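Long-range contacts in NOL1/NOP2/sun family protein (Enterococcus faecium, PDB 3M4X), which probably methylates cytosines in ribosomal RNA, as an S-adenosylmethionine-dependent methyltransferase of the RsmF type with a PUA-like RNA-binding domain: residues Ser35-Phe40 / Gln291-Phe296; Lys46-Asp51 / Leu430-Val435; Lys130-Thr135 / Asn157-Asn162; Glu204-Cys209 / Pro239-Glu244; Gly228-Ser233 / Ala298-His303. All coordinates share one frame; numbering follows the deposited sequence.

Interaction 1 of 5, residues Ser35-Phe40 / Gln291-Phe296; sequences SVKKGF and QGEGHF
Val36 and Lys37, in the loop that runs into strand 39-41 of the N-terminal RsmF domain, meet Gly292 and Glu293 just ahead of strand 295-302 of the Rossmann-like methyltransferase sheet. This is an interdomain contact of loop on loop, which Glu293 and Lys37 carry about equally, the carboxylate making its hydrogen bond. The Glu293 chain bends at chi2 (-55°), which swings CD toward the Val36-Lys37 peptide. There OE1 accepts the Lys37 N-H at 3.0 Å, with an N-H...O angle of 159°, and the donor comes from above the carboxylate plane rather than within it. The same oxygen lies 3.1 Å from Val36 CA and also takes part in a salt bridge to Arg192, so a backbone N-H and a guanidinium share it. The Val36 side chain crosses that of Glu293 at about a right angle, with CG2 3.9 Å from OE2. Lys37 works differently: its methylenes do the touching. CG rests on Gly292 CA at 3.5 Å. Farther out, CE passes Gln291 OE1 at 3.6 Å as the two side chains cross. The ammonium stays 6.0 Å, NZ to OE1, from the Glu293 carboxylate and turns back along its own segment, where Lys37 NZ makes a weak hydrogen bond to Ser35 OG at 3.4 Å.

Interaction 2 of 5, residues Lys46-Asp51 / Leu430-Val435; sequences KPAGLD and LDKIPV
Pro47 and Pro434 reach toward each other tip to tip, CG to CG at 4.0 Å, where the start of helix 49-56 in the N-terminal domain meets a beta hairpin of the PUA-like domain. Other van der Waals touches sit beside this pair. Pro47 CB lies 3.8 Å from the carbonyl O of Lys432, and the Ala48 methyl CB packs at 3.8 Å against Lys432 CD, midway along a lysine chain that is extended beyond CG. Both sides are turns: type II from Lys46 to Gly49, and type II' from Leu430 to Ile433 joining strands 426-430 and 433-441. Charge contributes more loosely. Asp51 OD2 and Lys432 NZ stand 4.2 Å apart, beyond salt-bridge distance. A water links the two segments, accepting from Lys46 NZ at 3.0 Å and lying 2.7 Å from Pro434 O. Lys46 NZ is also bonded to the carbonyls of Ala84, Leu390 and Arg152, which fixes the end of that chain. Between these two segments, then, the direct touches are van der Waals and the long-range attraction is probably modest, while a direct polar tie between the domains comes from Asp431, hydrogen-bonded to Tyr56 of helix 49-56.

Interaction 3 of 5, residues Lys130-Thr135 / Asn157-Asn162; sequences KGLLVT and NAIVTN
Asn157 reaches across to Gly131 with CB, CG and ND2. CB lies 3.4 Å from Gly131 O, CG follows at 3.7 Å from the same oxygen, and ND2 gives it a weak hydrogen bond at 3.2 Å, bent to 144° at the hydrogen. Asn157 ND2 also comes 3.1 Å from Lys130 O. The chi1 of 64° sets CG between the backbone N and the carbonyl carbon, the crowded position. Asn157 also offers its carbonyl O to Leu133 N at 3.1 Å, and here the regular pairing begins. Ile159 N bonds Leu133 O, Thr135 N bonds Ile159 O, and Thr161 N bonds Thr135 O, the parallel pattern in which one residue's N and O reach neighbours on both sides of its bridge partner. The two strands belong to the beta-alpha-beta unit of strand 132-136, helix 140-153 and strand 158-161 in the Rossmann-like methyltransferase fold. Strand 108-111 flanks 132-136 on its other edge, and 367-370 pairs with 158-161. On the face of Val134 and Ile159, Leu132 CD1 touches Ile159 CG1 at 3.7 Å, the two side chains crossing obliquely, and Val134 CB meets Ile159 CB at 4.3 Å. On the other face Leu133 CD1 packs on Ala158 CB at 4.2 Å, and Leu133 also touches Met127 of helix 118-127. The hydroxyls of Thr135 and Thr161 are buried by the contact without a partner in the model.

Interaction 4 of 5, residues Glu204-Cys209 / Pro239-Glu244; sequences ESPLYC and PEENEE
Glu241 presses its carboxylate against the first turn of helix 205-222, and this is the tight half of the contact. Its chain is extended beyond CG (chi2 165°), carrying CD up to Cys209 CB. OE2 then lies 3.1 Å from that CB, while OE1 comes within 3.3 Å of Pro206 CA. Lower down, CG sits 3.5 Å from Pro206 O. The two segments exchange no hydrogen bond, and the acid finds its strongest partner outside them: OE1 is bonded to Ser186 OG. Ser186 directly follows Cys185, in the loop with the Pro-Cys sequence characteristic of RNA cytosine-5 methyltransferases, and the Glu241 side chain also touches Cys185. The contact lies in the class I methyltransferase domain, between helix 205-222, which packs on the central sheet, and the turn that connects strand 228-234 to helix 243-252. In that turn Pro239 O accepts from both Asn242 N and Glu244 N, which arrive from opposite faces of its plane. The solvent side belongs to the exposed Leu207 and the partly exposed Glu240, against the buried Pro206 and Glu241. Both Leu207 methyls face Glu240 CG from one side, CD2 at 3.6 Å and CD1 at 3.8 Å, with the side chains set at a slant to each other. Beyond CG the Glu240 chain bends (chi2 80°), and OE1 comes 3.9 Å from Pro206 CB. That oxygen goes on to a salt bridge with Lys15, from helix 10-20 of the N-terminal part.

Interaction 5 of 5, residues Gly228-Ser233 / Ala298-His303; sequences GQLIYS and AKLTFH
Leu300, Gln229 and Ala298 bury the most surface where strands 228-234 and 295-302 run antiparallel. Leu300 forms a hydrogen-bonded pair with Leu230: Leu300 N reaches Leu230 O at 2.7 Å and Leu230 N returns to Leu300 O at 2.8 Å. Their side chains share a face, Leu300 CD1 and Leu230 CD2 at 4.2 Å; Leu230 goes on to Leu249 of helix 243-252, Leu300 to Val255. Gln229 points to the opposite face. Its chain bends at chi2 (-143°), and NE2 donates to Thr301 OG1 at 2.8 Å, the hydroxyl lying in the amide plane though the N-H...O angle is only 143°. Thr301 OG1 is also bonded to Glu258 OE1, so two side chains fix that hydroxyl. On the other end of the amide, Gln229 OE1 passes Lys299 CD at 3.9 Å. Ala298 closes a second hydrogen-bonded pair with Tyr232, N to O at 2.8 Å each way; the tyrosine ring leads away from the pair, and its OH is hydrogen-bonded to Glu241 O. Strand 295-302 lies between 228-234 and 255-258, antiparallel to both: the reversed seventh strand inserted between the fifth and sixth is the signature of the class I methyltransferase fold.

How the interactions relate
Interactions 3 and 5 belong to the same central sheet, their centres 19 Å apart: interaction 3 binds two strands of its parallel half, interaction 5 its reversed strand. Strand 295-302 also serves interaction 1, whose Phe296 packs on Ser233 and Tyr232 of interaction 5 and on Asn242 of interaction 4. Interaction 4 joins interaction 5 directly through a probable hydrogen bond, Tyr232 OH to Glu241 O at 2.7 Å, so 1, 4 and 5 form a connected cluster, of which 4 and 5 touch the loop carrying Cys185. Interaction 2 stands apart, its centre 44 Å from that of interaction 4, the two on opposite sides of the chain's centre. Interactions 1 and 2 fasten the N-terminal domain to the methyltransferase and PUA-like domains respectively.

Interaction 1 of 5, residues Ser35-Phe40 / Gln291-Phe296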
# COMPACT_ATOMS: atom_id res chain seq x y z
N SER A 35 -3.29 24.61 -6.84
CA SER A 35 -3.43 23.41 -7.65
C SER A 35 -3.27 22.14 -6.83
O SER A 35 -2.32 22.02 -6.06
CB SER A 35 -2.35 23.39 -8.70
OG SER A 35 -1.13 23.85 -8.14
N VAL A 36 -4.16 21.17 -7.04
CA VAL A 36 -3.96 19.84 -6.47
C VAL A 36 -2.70 19.18 -7.04
O VAL A 36 -2.54 19.07 -8.25
CB VAL A 36 -5.16 18.92 -6.77
CG1 VAL A 36 -4.79 17.46 -6.49
CG2 VAL A 36 -6.36 19.34 -5.97
N LYS A 37 -1.82 18.76 -6.14
CA LYS A 37 -0.55 18.14 -6.52
C LYS A 37 -0.75 16.68 -6.90
O LYS A 37 -1.54 15.97 -6.28
CB LYS A 37 0.45 18.24 -5.36
CG LYS A 37 0.52 19.59 -4.67
CD LYS A 37 0.92 20.70 -5.63
CE LYS A 37 1.21 21.98 -4.87
NZ LYS A 37 1.22 23.18 -5.74
N LYS A 38 -0.02 16.23 -7.91
CA LYS A 38 -0.16 14.85 -8.37
C LYS A 38 1.20 14.17 -8.42
O LYS A 38 2.21 14.79 -8.78
CB LYS A 38 -0.85 14.83 -9.73
CG LYS A 38 -2.21 15.53 -9.71
CD LYS A 38 -2.76 15.84 -11.12
CE LYS A 38 -2.23 17.18 -11.65
NZ LYS A 38 -2.67 17.47 -13.06
N GLY A 39 1.24 12.89 -8.04
CA GLY A 39 2.49 12.15 -7.98
C GLY A 39 2.31 10.66 -8.13
O GLY A 39 1.20 10.15 -8.14
N PHE A 40 3.43 9.96 -8.25
CA PHE A 40 3.42 8.51 -8.30
C PHE A 40 4.79 8.03 -7.88
O PHE A 40 5.71 8.83 -7.76
CB PHE A 40 3.09 8.00 -9.71
CG PHE A 40 4.12 8.36 -10.76
CD1 PHE A 40 5.09 7.45 -11.13
CD2 PHE A 40 4.09 9.61 -11.38
CE1 PHE A 40 6.03 7.78 -12.11
CE2 PHE A 40 5.03 9.95 -12.35
CZ PHE A 40 6.00 9.03 -12.72
N GLN A 291 4.81 21.39 0.19
CA GLN A 291 4.33 20.73 -1.01
C GLN A 291 3.20 19.77 -0.66
O GLN A 291 3.22 19.15 0.40
CB GLN A 291 5.47 20.00 -1.71
CG GLN A 291 6.41 20.96 -2.40
CD GLN A 291 5.64 21.99 -3.19
OE1 GLN A 291 4.67 21.66 -3.88
NE2 GLN A 291 6.05 23.26 -3.09
N GLY A 292 2.21 19.66 -1.52
CA GLY A 292 1.14 18.71 -1.31
C GLY A 292 -0.12 19.25 -0.67
O GLY A 292 -0.21 20.43 -0.32
N GLU A 293 -1.08 18.36 -0.46
CA GLU A 293 -2.43 18.73 -0.12
C GLU A 293 -2.67 19.05 1.36
O GLU A 293 -3.46 19.95 1.69
CB GLU A 293 -3.39 17.64 -0.60
CG GLU A 293 -3.46 17.59 -2.12
CD GLU A 293 -3.82 18.94 -2.72
OE1 GLU A 293 -3.01 19.50 -3.49
OE2 GLU A 293 -4.90 19.45 -2.38
N GLY A 294 -2.00 18.33 2.24
CA GLY A 294 -2.24 18.51 3.66
C GLY A 294 -2.28 17.18 4.38
O GLY A 294 -3.07 16.29 4.05
N HIS A 295 -1.41 17.04 5.37
CA HIS A 295 -1.31 15.81 6.14
C HIS A 295 -0.75 16.10 7.52
O HIS A 295 -0.06 17.09 7.75
CB HIS A 295 -0.41 14.81 5.40
CG HIS A 295 -1.16 13.63 4.84
ND1 HIS A 295 -1.72 13.64 3.57
CD2 HIS A 295 -1.45 12.42 5.37
CE1 HIS A 295 -2.32 12.49 3.35
NE2 HIS A 295 -2.17 11.73 4.43
N PHE A 296 -1.10 15.22 8.45
CA PHE A 296 -0.48 15.18 9.76
C PHE A 296 0.10 13.78 9.95
O PHE A 296 -0.56 12.80 9.64
CB PHE A 296 -1.54 15.47 10.83
CG PHE A 296 -1.03 15.37 12.23
CD1 PHE A 296 -0.31 16.41 12.80
CD2 PHE A 296 -1.30 14.24 13.00
CE1 PHE A 296 0.14 16.33 14.11
CE2 PHE A 296 -0.85 14.14 14.31
CZ PHE A 296 -0.13 15.19 14.86

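Interaction 2 of 5, residues Lys46-Asp51 / Leu430-Val435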
# COMPACT_ATOMS: atom_id res chain seq x y z
N LYS A 46 10.49 -4.39 -8.50
CA LYS A 46 10.47 -4.85 -9.89
C LYS A 46 11.86 -4.91 -10.53
O LYS A 46 12.74 -4.13 -10.20
CB LYS A 46 9.56 -3.95 -10.73
CG LYS A 46 8.10 -3.91 -10.26
CD LYS A 46 7.38 -5.20 -10.65
CE LYS A 46 5.99 -5.21 -10.04
NZ LYS A 46 5.07 -6.13 -10.75
N PRO A 47 12.06 -5.84 -11.47
CA PRO A 47 13.27 -5.85 -12.30
C PRO A 47 13.46 -4.51 -13.01
O PRO A 47 12.58 -4.12 -13.76
CB PRO A 47 12.98 -6.93 -13.36
CG PRO A 47 11.90 -7.78 -12.79
CD PRO A 47 11.11 -6.92 -11.82
N ALA A 48 14.58 -3.83 -12.79
CA ALA A 48 14.84 -2.54 -13.43
C ALA A 48 13.69 -1.55 -13.25
O ALA A 48 13.30 -0.85 -14.19
CB ALA A 48 15.12 -2.73 -14.93
N GLY A 49 13.13 -1.48 -12.05
CA GLY A 49 11.98 -0.64 -11.82
C GLY A 49 12.20 0.80 -12.25
O GLY A 49 11.42 1.35 -13.02
N LEU A 50 13.26 1.41 -11.76
CA LEU A 50 13.51 2.81 -12.06
C LEU A 50 13.91 3.01 -13.52
O LEU A 50 13.42 3.92 -14.19
CB LEU A 50 14.59 3.39 -11.13
CG LEU A 50 15.13 4.78 -11.44
CD1 LEU A 50 14.07 5.92 -11.29
CD2 LEU A 50 16.33 5.04 -10.54
N ASP A 51 14.81 2.16 -14.02
CA ASP A 51 15.26 2.28 -15.40
C ASP A 51 14.06 2.23 -16.34
O ASP A 51 13.97 3.01 -17.29
CB ASP A 51 16.26 1.17 -15.77
CG ASP A 51 16.72 1.26 -17.22
OD1 ASP A 51 16.47 2.29 -17.87
OD2 ASP A 51 17.33 0.30 -17.73
N LEU A 430 8.25 -7.40 -21.63
CA LEU A 430 8.37 -6.22 -22.48
C LEU A 430 9.63 -5.46 -22.08
O LEU A 430 9.68 -4.83 -21.03
CB LEU A 430 7.14 -5.33 -22.34
CG LEU A 430 6.96 -4.06 -23.17
CD1 LEU A 430 7.05 -4.34 -24.67
CD2 LEU A 430 5.61 -3.44 -22.83
N ASP A 431 10.64 -5.52 -22.94
CA ASP A 431 11.96 -4.97 -22.63
C ASP A 431 12.50 -5.70 -21.41
O ASP A 431 13.11 -6.77 -21.55
CB ASP A 431 11.90 -3.45 -22.41
CG ASP A 431 13.29 -2.81 -22.32
OD1 ASP A 431 14.28 -3.52 -22.02
OD2 ASP A 431 13.40 -1.60 -22.58
N LYS A 432 12.25 -5.16 -20.22
CA LYS A 432 12.64 -5.84 -18.99
C LYS A 432 11.46 -6.04 -18.03
O LYS A 432 11.62 -6.50 -16.90
CB LYS A 432 13.77 -5.08 -18.29
CG LYS A 432 15.13 -5.23 -18.96
CD LYS A 432 16.20 -4.53 -18.13
CE LYS A 432 17.52 -4.47 -18.89
NZ LYS A 432 18.57 -3.74 -18.14
N ILE A 433 10.27 -5.70 -18.51
CA ILE A 433 9.07 -5.73 -17.68
C ILE A 433 8.29 -7.02 -17.87
O ILE A 433 7.78 -7.28 -18.96
CB ILE A 433 8.12 -4.60 -18.04
CG1 ILE A 433 8.84 -3.25 -18.03
CG2 ILE A 433 6.92 -4.59 -17.10
CD1 ILE A 433 8.01 -2.15 -18.67
N PRO A 434 8.16 -7.82 -16.79
CA PRO A 434 7.30 -9.00 -16.81
C PRO A 434 5.85 -8.56 -16.80
O PRO A 434 5.41 -7.89 -15.85
CB PRO A 434 7.65 -9.74 -15.50
CG PRO A 434 9.00 -9.20 -15.10
CD PRO A 434 8.95 -7.74 -15.54
N VAL A 435 5.10 -8.91 -17.84
CA VAL A 435 3.73 -8.42 -17.92
C VAL A 435 2.67 -9.48 -17.67
O VAL A 435 1.49 -9.16 -17.60
CB VAL A 435 3.46 -7.72 -19.26
CG1 VAL A 435 4.46 -6.59 -19.44
CG2 VAL A 435 3.56 -8.71 -20.42
O HOH W 1 6.13 -7.13 -13.36

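Interaction 3 of 5, residues Lys130-Thr135 / Asn157-Asn162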
# COMPACT_ATOMS: atom_id res chain seq x y z
N LYS A 130 10.72 -9.35 2.45
CA LYS A 130 11.02 -10.00 3.73
C LYS A 130 10.08 -9.56 4.85
O LYS A 130 9.63 -8.40 4.91
CB LYS A 130 12.47 -9.75 4.14
CG LYS A 130 13.47 -10.20 3.07
CD LYS A 130 14.83 -10.48 3.66
CE LYS A 130 15.81 -10.97 2.58
NZ LYS A 130 17.21 -11.12 3.08
N GLY A 131 9.79 -10.50 5.75
CA GLY A 131 8.88 -10.24 6.85
C GLY A 131 7.45 -10.49 6.44
O GLY A 131 7.18 -11.22 5.50
N LEU A 132 6.52 -9.87 7.16
CA LEU A 132 5.10 -10.08 6.93
C LEU A 132 4.35 -8.76 6.96
O LEU A 132 4.42 -8.02 7.94
CB LEU A 132 4.53 -11.01 8.00
CG LEU A 132 3.00 -11.14 8.01
CD1 LEU A 132 2.48 -11.81 6.74
CD2 LEU A 132 2.53 -11.90 9.24
N LEU A 133 3.63 -8.47 5.90
CA LEU A 133 2.85 -7.25 5.81
C LEU A 133 1.40 -7.65 5.89
O LEU A 133 0.89 -8.28 4.96
CB LEU A 133 3.10 -6.55 4.46
CG LEU A 133 2.83 -5.06 4.23
CD1 LEU A 133 2.22 -4.81 2.85
CD2 LEU A 133 1.99 -4.40 5.29
N VAL A 134 0.71 -7.30 6.96
CA VAL A 134 -0.73 -7.46 6.91
C VAL A 134 -1.44 -6.13 6.65
O VAL A 134 -1.15 -5.10 7.27
CB VAL A 134 -1.35 -8.39 8.02
CG1 VAL A 134 -0.29 -8.92 8.98
CG2 VAL A 134 -2.53 -7.76 8.71
N THR A 135 -2.32 -6.16 5.66
CA THR A 135 -2.93 -4.96 5.14
C THR A 135 -4.41 -5.15 5.27
O THR A 135 -5.00 -6.01 4.63
CB THR A 135 -2.61 -4.77 3.66
OG1 THR A 135 -1.25 -5.10 3.41
CG2 THR A 135 -2.83 -3.35 3.28
N ASN A 157 4.73 -11.11 0.21
CA ASN A 157 4.68 -11.41 1.64
C ASN A 157 3.52 -10.74 2.39
O ASN A 157 3.61 -10.48 3.60
CB ASN A 157 6.01 -11.05 2.31
CG ASN A 157 6.30 -9.56 2.26
OD1 ASN A 157 5.74 -8.84 1.43
ND2 ASN A 157 7.17 -9.08 3.15
N ALA A 158 2.42 -10.47 1.69
CA ALA A 158 1.30 -9.76 2.30
C ALA A 158 0.10 -10.67 2.57
O ALA A 158 -0.19 -11.58 1.79
CB ALA A 158 0.89 -8.57 1.45
N ILE A 159 -0.58 -10.42 3.68
CA ILE A 159 -1.89 -10.98 3.93
C ILE A 159 -2.88 -9.83 3.89
O ILE A 159 -2.77 -8.91 4.67
CB ILE A 159 -1.99 -11.61 5.32
CG1 ILE A 159 -0.92 -12.68 5.50
CG2 ILE A 159 -3.36 -12.20 5.53
CD1 ILE A 159 -1.03 -13.80 4.53
N VAL A 160 -3.83 -9.88 2.96
CA VAL A 160 -4.83 -8.82 2.87
C VAL A 160 -6.09 -9.20 3.67
O VAL A 160 -6.74 -10.22 3.43
CB VAL A 160 -5.17 -8.47 1.41
CG1 VAL A 160 -6.32 -7.49 1.36
CG2 VAL A 160 -3.95 -7.85 0.73
N THR A 161 -6.41 -8.35 4.63
CA THR A 161 -7.47 -8.61 5.59
C THR A 161 -8.68 -7.70 5.38
O THR A 161 -8.56 -6.57 4.91
CB THR A 161 -6.91 -8.44 7.01
OG1 THR A 161 -6.22 -9.64 7.38
CG2 THR A 161 -8.01 -8.20 7.98
N ASN A 162 -9.85 -8.22 5.76
CA ASN A 162 -11.10 -7.48 5.60
C ASN A 162 -11.86 -7.38 6.91
O ASN A 162 -12.89 -8.02 7.09
CB ASN A 162 -11.97 -8.18 4.56
CG ASN A 162 -13.30 -7.51 4.38
OD1 ASN A 162 -14.28 -8.16 4.02
ND2 ASN A 162 -13.35 -6.21 4.64

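Interaction 4 of 5, residues Glu204-Cys209 / Pro239-Glu244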
# COMPACT_ATOMS: atom_id res chain seq x y z
N GLU A 204 -18.97 19.79 13.53
CA GLU A 204 -18.87 18.73 14.52
C GLU A 204 -17.99 17.57 14.06
O GLU A 204 -17.75 16.63 14.81
CB GLU A 204 -20.26 18.19 14.88
CG GLU A 204 -21.09 19.14 15.74
CD GLU A 204 -22.46 18.58 16.05
OE1 GLU A 204 -22.98 17.79 15.23
OE2 GLU A 204 -23.02 18.92 17.11
N SER A 205 -17.53 17.63 12.82
CA SER A 205 -16.75 16.54 12.24
C SER A 205 -15.45 16.26 13.00
O SER A 205 -15.12 15.11 13.24
CB SER A 205 -16.44 16.81 10.76
OG SER A 205 -17.63 16.80 9.99
N PRO A 206 -14.70 17.31 13.36
CA PRO A 206 -13.43 17.02 14.01
C PRO A 206 -13.58 16.17 15.27
O PRO A 206 -12.85 15.19 15.43
CB PRO A 206 -12.88 18.41 14.33
CG PRO A 206 -13.45 19.27 13.24
CD PRO A 206 -14.84 18.75 13.03
N LEU A 207 -14.51 16.54 16.15
CA LEU A 207 -14.69 15.83 17.41
C LEU A 207 -15.31 14.45 17.20
O LEU A 207 -14.95 13.49 17.88
CB LEU A 207 -15.53 16.64 18.39
CG LEU A 207 -14.87 17.82 19.13
CD1 LEU A 207 -13.66 17.35 19.93
CD2 LEU A 207 -14.49 18.94 18.17
N TYR A 208 -16.24 14.34 16.26
CA TYR A 208 -16.80 13.05 15.89
C TYR A 208 -15.69 12.11 15.42
O TYR A 208 -15.66 10.92 15.78
CB TYR A 208 -17.85 13.23 14.80
CG TYR A 208 -18.40 11.93 14.25
CD1 TYR A 208 -19.60 11.40 14.71
CD2 TYR A 208 -17.72 11.23 13.25
CE1 TYR A 208 -20.11 10.21 14.21
CE2 TYR A 208 -18.22 10.04 12.74
CZ TYR A 208 -19.41 9.54 13.22
OH TYR A 208 -19.91 8.35 12.71
N CYS A 209 -14.78 12.65 14.62
CA CYS A 209 -13.68 11.86 14.08
C CYS A 209 -12.67 11.55 15.17
O CYS A 209 -12.10 10.46 15.19
CB CYS A 209 -13.01 12.59 12.92
SG CYS A 209 -13.97 12.55 11.39
N PRO A 239 -6.73 20.29 14.99
CA PRO A 239 -6.04 19.89 16.23
C PRO A 239 -6.75 18.72 16.87
O PRO A 239 -6.09 17.82 17.38
CB PRO A 239 -6.18 21.13 17.12
CG PRO A 239 -6.24 22.29 16.12
CD PRO A 239 -7.01 21.74 14.94
N GLU A 240 -8.08 18.72 16.85
CA GLU A 240 -8.85 17.68 17.54
C GLU A 240 -8.46 16.28 17.06
O GLU A 240 -8.53 15.33 17.82
CB GLU A 240 -10.36 17.90 17.41
CG GLU A 240 -10.88 19.17 18.11
CD GLU A 240 -10.65 20.44 17.29
OE1 GLU A 240 -10.10 20.35 16.17
OE2 GLU A 240 -11.02 21.53 17.76
N GLU A 241 -8.01 16.17 15.81
CA GLU A 241 -7.66 14.88 15.22
C GLU A 241 -6.16 14.61 15.13
O GLU A 241 -5.74 13.51 14.79
CB GLU A 241 -8.29 14.74 13.84
CG GLU A 241 -9.79 14.80 13.88
CD GLU A 241 -10.38 15.03 12.53
OE1 GLU A 241 -10.74 16.19 12.23
OE2 GLU A 241 -10.48 14.05 11.76
N ASN A 242 -5.36 15.63 15.43
CA ASN A 242 -3.92 15.54 15.31
C ASN A 242 -3.22 15.66 16.67
O ASN A 242 -3.02 14.66 17.35
CB ASN A 242 -3.41 16.62 14.34
CG ASN A 242 -4.02 16.49 12.94
OD1 ASN A 242 -3.99 17.43 12.14
ND2 ASN A 242 -4.58 15.32 12.64
N GLU A 243 -2.83 16.87 17.05
CA GLU A 243 -2.12 17.06 18.32
C GLU A 243 -2.90 16.54 19.53
O GLU A 243 -2.30 16.11 20.52
CB GLU A 243 -1.75 18.53 18.57
CG GLU A 243 -0.68 19.10 17.65
CD GLU A 243 -1.25 19.66 16.35
OE1 GLU A 243 -2.46 19.47 16.11
OE2 GLU A 243 -0.49 20.27 15.56
N GLU A 244 -4.23 16.62 19.50
CA GLU A 244 -5.01 16.20 20.66
C GLU A 244 -5.05 14.68 20.75
O GLU A 244 -5.01 14.13 21.84
CB GLU A 244 -6.41 16.82 20.68
CG GLU A 244 -6.40 18.33 20.97
CD GLU A 244 -7.80 18.94 21.09
OE1 GLU A 244 -8.75 18.20 21.41
OE2 GLU A 244 -7.95 20.16 20.85

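Interaction 5 of 5, residues Gly228-Ser233 / Ala298-His303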
# COMPACT_ATOMS: atom_id res chain seq x y z
N GLY A 228 7.56 -1.81 19.79
CA GLY A 228 6.96 -1.69 18.48
C GLY A 228 6.67 -0.23 18.19
O GLY A 228 6.56 0.59 19.10
N GLN A 229 6.53 0.09 16.92
CA GLN A 229 6.32 1.48 16.54
C GLN A 229 4.96 1.69 15.93
O GLN A 229 4.45 0.85 15.19
CB GLN A 229 7.44 1.97 15.63
CG GLN A 229 8.81 1.83 16.28
CD GLN A 229 9.73 2.98 15.94
OE1 GLN A 229 10.28 3.05 14.84
NE2 GLN A 229 9.90 3.90 16.89
N LEU A 230 4.39 2.83 16.28
CA LEU A 230 3.09 3.23 15.79
C LEU A 230 3.24 4.51 14.99
O LEU A 230 3.78 5.51 15.48
CB LEU A 230 2.16 3.52 16.96
CG LEU A 230 0.87 4.23 16.60
CD1 LEU A 230 0.00 3.32 15.78
CD2 LEU A 230 0.18 4.62 17.87
N ILE A 231 2.77 4.47 13.75
CA ILE A 231 2.72 5.66 12.94
C ILE A 231 1.25 6.06 12.76
O ILE A 231 0.44 5.26 12.26
CB ILE A 231 3.41 5.45 11.57
CG1 ILE A 231 4.93 5.33 11.72
CG2 ILE A 231 3.09 6.62 10.64
CD1 ILE A 231 5.43 3.94 12.11
N TYR A 232 0.91 7.27 13.19
CA TYR A 232 -0.46 7.80 13.07
C TYR A 232 -0.52 8.95 12.08
O TYR A 232 0.33 9.84 12.09
CB TYR A 232 -0.96 8.31 14.42
CG TYR A 232 -2.31 9.00 14.37
CD1 TYR A 232 -3.48 8.27 14.25
CD2 TYR A 232 -2.42 10.39 14.48
CE1 TYR A 232 -4.71 8.88 14.23
CE2 TYR A 232 -3.66 11.03 14.45
CZ TYR A 232 -4.81 10.26 14.34
OH TYR A 232 -6.07 10.85 14.32
N SER A 233 -1.54 8.95 11.23
CA SER A 233 -1.64 9.98 10.22
C SER A 233 -3.06 10.32 9.87
O SER A 233 -3.99 9.54 10.10
CB SER A 233 -0.91 9.58 8.95
OG SER A 233 -1.74 8.73 8.16
N ALA A 298 2.62 11.31 12.81
CA ALA A 298 3.36 11.16 14.05
C ALA A 298 3.91 9.74 14.18
O ALA A 298 3.27 8.76 13.76
CB ALA A 298 2.45 11.50 15.25
N LYS A 299 5.12 9.61 14.72
CA LYS A 299 5.69 8.29 14.99
C LYS A 299 5.92 8.12 16.49
O LYS A 299 6.52 8.97 17.13
CB LYS A 299 7.01 8.08 14.24
CG LYS A 299 7.64 6.72 14.49
CD LYS A 299 8.81 6.44 13.54
CE LYS A 299 9.96 7.39 13.80
NZ LYS A 299 11.21 7.02 13.10
N LEU A 300 5.45 7.01 17.05
CA LEU A 300 5.60 6.74 18.48
C LEU A 300 6.16 5.36 18.73
O LEU A 300 5.99 4.46 17.92
CB LEU A 300 4.24 6.86 19.19
CG LEU A 300 3.59 8.24 19.01
CD1 LEU A 300 2.47 8.18 17.97
CD2 LEU A 300 3.07 8.76 20.36
N THR A 301 6.83 5.20 19.87
CA THR A 301 7.28 3.91 20.33
C THR A 301 6.43 3.46 21.52
O THR A 301 6.18 4.22 22.45
CB THR A 301 8.74 3.95 20.75
OG1 THR A 301 9.57 4.28 19.64
CG2 THR A 301 9.17 2.61 21.30
N PHE A 302 5.98 2.21 21.47
CA PHE A 302 5.22 1.63 22.57
C PHE A 302 6.15 0.86 23.51
O PHE A 302 6.96 0.05 23.06
CB PHE A 302 4.15 0.69 22.00
CG PHE A 302 3.42 -0.12 23.02
CD1 PHE A 302 2.51 0.46 23.87
CD2 PHE A 302 3.65 -1.50 23.11
CE1 PHE A 302 1.82 -0.29 24.80
CE2 PHE A 302 2.98 -2.25 24.04
CZ PHE A 302 2.06 -1.65 24.89
N HIS A 303 6.05 1.11 24.82
CA HIS A 303 6.96 0.49 25.79
C HIS A 303 6.28 -0.49 26.74
O HIS A 303 6.92 -1.03 27.65
CB HIS A 303 7.71 1.57 26.57
CG HIS A 303 8.51 2.48 25.69
ND1 HIS A 303 9.80 2.20 25.31
CD2 HIS A 303 8.18 3.64 25.07
CE1 HIS A 303 10.25 3.16 24.52
NE2 HIS A 303 9.28 4.04 24.36